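Titin (Homo sapiens, PDB 2J8H) is a giant elastic muscle protein, probably also a serine/threonine kinase, whose A-band region includes this rigid tandem of two immunoglobulin domains. Local coordinates at residues Val36-Gln41 / Tyr52-Phe57. Numbering follows the deposited sequence.
Sequences VKWYRQ and YRIQEF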
ATOM      1  N   VAL A  36       0.260  16.547 -27.337  1.00 48.33           N
ATOM      2  CA  VAL A  36       0.678  16.929 -26.019  1.00 47.62           C
ATOM      3  C   VAL A  36       1.940  16.197 -25.640  1.00 48.10           C
ATOM      4  O   VAL A  36       2.099  15.022 -25.944  1.00 47.51           O
ATOM      5  CB  VAL A  36      -0.427  16.653 -25.024  1.00 47.41           C
ATOM      6  CG1 VAL A  36       0.099  16.728 -23.581  1.00 46.23           C
ATOM      7  CG2 VAL A  36      -1.584  17.643 -25.283  1.00 47.91           C
ATOM      8  N   LYS A  37       2.858  16.924 -25.011  1.00 48.26           N
ATOM      9  CA  LYS A  37       4.066  16.352 -24.467  1.00 47.63           C
ATOM     10  C   LYS A  37       4.137  16.804 -23.016  1.00 47.24           C
ATOM     11  O   LYS A  37       3.598  17.855 -22.650  1.00 46.65           O
ATOM     12  CB  LYS A  37       5.292  16.835 -25.247  1.00 48.02           C
ATOM     13  CG  LYS A  37       5.432  16.307 -26.662  1.00 48.80           C
ATOM     14  CD  LYS A  37       6.739  16.790 -27.375  1.00 48.83           C
ATOM     15  CE  LYS A  37       6.688  18.237 -27.916  1.00 52.24           C
ATOM     16  NZ  LYS A  37       7.937  18.713 -28.737  1.00 50.75           N
ATOM     17  N   TRP A  38       4.795  15.993 -22.202  1.00 46.87           N
ATOM     18  CA  TRP A  38       4.922  16.223 -20.780  1.00 47.19           C
ATOM     19  C   TRP A  38       6.379  16.320 -20.409  1.00 47.05           C
ATOM     20  O   TRP A  38       7.221  15.615 -20.997  1.00 46.78           O
ATOM     21  CB  TRP A  38       4.340  15.029 -20.044  1.00 47.43           C
ATOM     22  CG  TRP A  38       2.860  14.888 -20.146  1.00 46.77           C
ATOM     23  CD1 TRP A  38       2.162  14.188 -21.084  1.00 46.59           C
ATOM     24  CD2 TRP A  38       1.895  15.458 -19.272  1.00 46.29           C
ATOM     25  NE1 TRP A  38       0.823  14.275 -20.836  1.00 45.56           N
ATOM     26  CE2 TRP A  38       0.629  15.056 -19.730  1.00 47.13           C
ATOM     27  CE3 TRP A  38       1.974  16.277 -18.141  1.00 47.24           C
ATOM     28  CZ2 TRP A  38      -0.546  15.422 -19.084  1.00 47.22           C
ATOM     29  CZ3 TRP A  38       0.804  16.641 -17.508  1.00 46.88           C
ATOM     30  CH2 TRP A  38      -0.441  16.209 -17.987  1.00 46.72           C
ATOM     31  N   TYR A  39       6.688  17.151 -19.415  1.00 47.06           N
ATOM     32  CA  TYR A  39       8.073  17.413 -19.044  1.00 47.11           C
ATOM     33  C   TYR A  39       8.211  17.447 -17.539  1.00 47.91           C
ATOM     34  O   TYR A  39       7.304  17.919 -16.838  1.00 46.88           O
ATOM     35  CB  TYR A  39       8.522  18.779 -19.564  1.00 46.23           C
ATOM     36  CG  TYR A  39       8.347  18.934 -21.048  1.00 46.70           C
ATOM     37  CD1 TYR A  39       7.095  19.210 -21.577  1.00 48.45           C
ATOM     38  CD2 TYR A  39       9.430  18.818 -21.935  1.00 45.13           C
ATOM     39  CE1 TYR A  39       6.903  19.358 -22.935  1.00 45.11           C
ATOM     40  CE2 TYR A  39       9.227  18.933 -23.298  1.00 45.30           C
ATOM     41  CZ  TYR A  39       7.965  19.224 -23.775  1.00 45.55           C
ATOM     42  OH  TYR A  39       7.720  19.358 -25.113  1.00 46.61           O
ATOM     43  N   ARG A  40       9.372  17.007 -17.060  1.00 48.30           N
ATOM     44  CA  ARG A  40       9.766  17.184 -15.677  1.00 49.01           C
ATOM     45  C   ARG A  40      10.919  18.173 -15.710  1.00 48.94           C
ATOM     46  O   ARG A  40      11.955  17.917 -16.323  1.00 47.56           O
ATOM     47  CB  ARG A  40      10.215  15.842 -15.093  1.00 49.28           C
ATOM     48  CG  ARG A  40      10.674  15.874 -13.640  1.00 50.40           C
ATOM     49  CD  ARG A  40      11.394  14.572 -13.351  1.00 51.68           C
ATOM     50  NE  ARG A  40      12.054  14.521 -12.059  1.00 55.19           N
ATOM     51  CZ  ARG A  40      13.162  15.175 -11.740  1.00 58.61           C
ATOM     52  NH1 ARG A  40      13.757  15.992 -12.612  1.00 60.11           N
ATOM     53  NH2 ARG A  40      13.665  15.042 -10.508  1.00 58.70           N
ATOM     54  N   GLN A  41      10.737  19.315 -15.058  1.00 49.56           N
ATOM     55  CA  GLN A  41      11.751  20.361 -15.056  1.00 50.01           C
ATOM     56  C   GLN A  41      12.311  20.593 -16.445  1.00 49.68           C
ATOM     57  O   GLN A  41      13.521  20.640 -16.623  1.00 49.37           O
ATOM     58  CB  GLN A  41      12.916  20.007 -14.131  1.00 50.79           C
ATOM     59  CG  GLN A  41      12.667  20.277 -12.694  1.00 52.94           C
ATOM     60  CD  GLN A  41      13.929  20.201 -11.875  1.00 53.02           C
ATOM     61  OE1 GLN A  41      14.356  19.116 -11.467  1.00 57.57           O
ATOM     62  NE2 GLN A  41      14.547  21.355 -11.636  1.00 57.51           N
ATOM     63  N   TYR A  52       6.046   6.217 -15.236  1.00 47.50           N
ATOM     64  CA  TYR A  52       5.276   7.240 -15.947  1.00 47.58           C
ATOM     65  C   TYR A  52       4.330   6.621 -16.946  1.00 47.60           C
ATOM     66  O   TYR A  52       4.755   5.833 -17.786  1.00 47.21           O
ATOM     67  CB  TYR A  52       6.200   8.170 -16.723  1.00 48.19           C
ATOM     68  CG  TYR A  52       7.174   8.941 -15.888  1.00 47.90           C
ATOM     69  CD1 TYR A  52       8.536   8.694 -15.982  1.00 50.08           C
ATOM     70  CD2 TYR A  52       6.744   9.944 -15.020  1.00 48.72           C
ATOM     71  CE1 TYR A  52       9.452   9.416 -15.237  1.00 50.82           C
ATOM     72  CE2 TYR A  52       7.663  10.677 -14.253  1.00 48.64           C
ATOM     73  CZ  TYR A  52       9.011  10.410 -14.374  1.00 49.52           C
ATOM     74  OH  TYR A  52       9.947  11.092 -13.620  1.00 50.75           O
ATOM     75  N   ARG A  53       3.059   6.997 -16.857  1.00 47.54           N
ATOM     76  CA  ARG A  53       2.046   6.594 -17.821  1.00 48.29           C
ATOM     77  C   ARG A  53       1.364   7.843 -18.315  1.00 47.96           C
ATOM     78  O   ARG A  53       0.994   8.701 -17.523  1.00 48.48           O
ATOM     79  CB  ARG A  53       0.997   5.701 -17.162  1.00 47.86           C
ATOM     80  CG  ARG A  53       1.410   4.300 -16.942  1.00 50.24           C
ATOM     81  CD  ARG A  53       0.341   3.547 -16.172  1.00 51.43           C
ATOM     82  NE  ARG A  53       0.486   3.813 -14.755  1.00 55.38           N
ATOM     83  CZ  ARG A  53      -0.481   3.666 -13.842  1.00 58.76           C
ATOM     84  NH1 ARG A  53      -1.703   3.259 -14.199  1.00 58.49           N
ATOM     85  NH2 ARG A  53      -0.214   3.924 -12.548  1.00 58.27           N
ATOM     86  N   ILE A  54       1.194   7.949 -19.618  1.00 48.43           N
ATOM     87  CA  ILE A  54       0.578   9.113 -20.226  1.00 49.13           C
ATOM     88  C   ILE A  54      -0.692   8.621 -20.851  1.00 49.98           C
ATOM     89  O   ILE A  54      -0.716   7.573 -21.492  1.00 50.96           O
ATOM     90  CB  ILE A  54       1.480   9.733 -21.278  1.00 49.02           C
ATOM     91  CG1 ILE A  54       2.650  10.407 -20.586  1.00 49.39           C
ATOM     92  CG2 ILE A  54       0.676  10.744 -22.164  1.00 49.74           C
ATOM     93  CD1 ILE A  54       3.751  10.850 -21.500  1.00 50.64           C
ATOM     94  N   GLN A  55      -1.783   9.350 -20.644  1.00 50.53           N
ATOM     95  CA  GLN A  55      -3.083   8.858 -21.065  1.00 49.85           C
ATOM     96  C   GLN A  55      -3.890   9.987 -21.668  1.00 49.97           C
ATOM     97  O   GLN A  55      -3.733  11.153 -21.289  1.00 50.68           O
ATOM     98  CB  GLN A  55      -3.819   8.249 -19.897  1.00 50.13           C
ATOM     99  CG  GLN A  55      -3.108   7.079 -19.249  1.00 51.63           C
ATOM    100  CD  GLN A  55      -3.931   6.407 -18.203  1.00 51.52           C
ATOM    101  OE1 GLN A  55      -4.852   6.998 -17.642  1.00 56.67           O
ATOM    102  NE2 GLN A  55      -3.583   5.164 -17.888  1.00 56.64           N
ATOM    103  N   GLU A  56      -4.718   9.629 -22.641  1.00 49.03           N
ATOM    104  CA  GLU A  56      -5.534  10.593 -23.364  1.00 48.45           C
ATOM    105  C   GLU A  56      -6.950  10.025 -23.499  1.00 46.82           C
ATOM    106  O   GLU A  56      -7.134   8.812 -23.565  1.00 45.15           O
ATOM    107  CB  GLU A  56      -4.911  10.896 -24.721  1.00 47.99           C
ATOM    108  CG  GLU A  56      -5.577  12.019 -25.417  1.00 50.14           C
ATOM    109  CD  GLU A  56      -4.952  12.325 -26.767  1.00 50.63           C
ATOM    110  OE1 GLU A  56      -3.885  11.749 -27.075  1.00 53.70           O
ATOM    111  OE2 GLU A  56      -5.538  13.154 -27.491  1.00 53.06           O
ATOM    112  N   PHE A  57      -7.940  10.919 -23.497  1.00 46.05           N
ATOM    113  CA  PHE A  57      -9.340  10.555 -23.519  1.00 46.02           C
ATOM    114  C   PHE A  57     -10.104  11.501 -24.446  1.00 46.42           C
ATOM    115  O   PHE A  57      -9.696  12.640 -24.656  1.00 46.92           O
ATOM    116  CB  PHE A  57      -9.928  10.636 -22.108  1.00 44.61           C
ATOM    117  CG  PHE A  57      -9.245   9.758 -21.123  1.00 42.60           C
ATOM    118  CD1 PHE A  57      -8.177  10.223 -20.394  1.00 43.68           C
ATOM    119  CD2 PHE A  57      -9.692   8.465 -20.904  1.00 43.41           C
ATOM    120  CE1 PHE A  57      -7.530   9.407 -19.468  1.00 42.56           C
ATOM    121  CE2 PHE A  57      -9.051   7.637 -19.980  1.00 42.72           C
ATOM    122  CZ  PHE A  57      -7.979   8.105 -19.269  1.00 41.98           C
TER
HETATM  123  O   HOH W   1      -1.305  13.049 -22.623  1.00 43.66           O
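Ile-54 lies against the pyrrole part of the Trp-38 indole, its CD1 methyl 3.7 Å from Trp-38 CD1. The other branch adds to this grip, since Ile-54 CG2 comes within 3.8 Å of Trp-38 NE1, so that both arms of the isoleucine bear on the corner of the ring nearest strand 52-57. The first torsion of Ile-54 sets CG1 anti to the carbonyl carbon and CG2 anti to the backbone N (chi1 -71°), which brings both branches to the indole, and the extended second torsion (170°) carries CD1 out to Trp-38 CD1. The two side chains run past each other in opposite directions. The indole N-H itself is taken up by a water that lies in the ring plane, 3.0 Å from Trp-38 NE1, and the same water makes a weak bond to the carbonyl oxygen of Gln-55. Cutting Ile-54 back to an alanine would take away both branches and is likely to leave the CD1-NE1 side of the indole without its apolar neighbour from strand 52-57.

A second, lighter contact lies two residues away along each strand, where the Tyr-52 hydroxyl meets the aliphatic part of Arg-40, OH to CD 3.8 Å. The arginine reaches it as an extended chain from CG to NE. The guanidinium and phenol planes stand 76° apart, and Arg-40 NH2 is hydrogen-bonded to the carbonyl oxygen of Asp-72.

The contact thus joins the two sheets of the I-set sandwich, with Trp-38 as the core tryptophan characteristic of immunoglobulin folds. Strand 35-40 pairs with 76-83 in one sheet; strand 52-57 pairs with 61-66 in the other, which continues into a neighbouring subunit through a parallel ladder at Ile-54 to Glu-56.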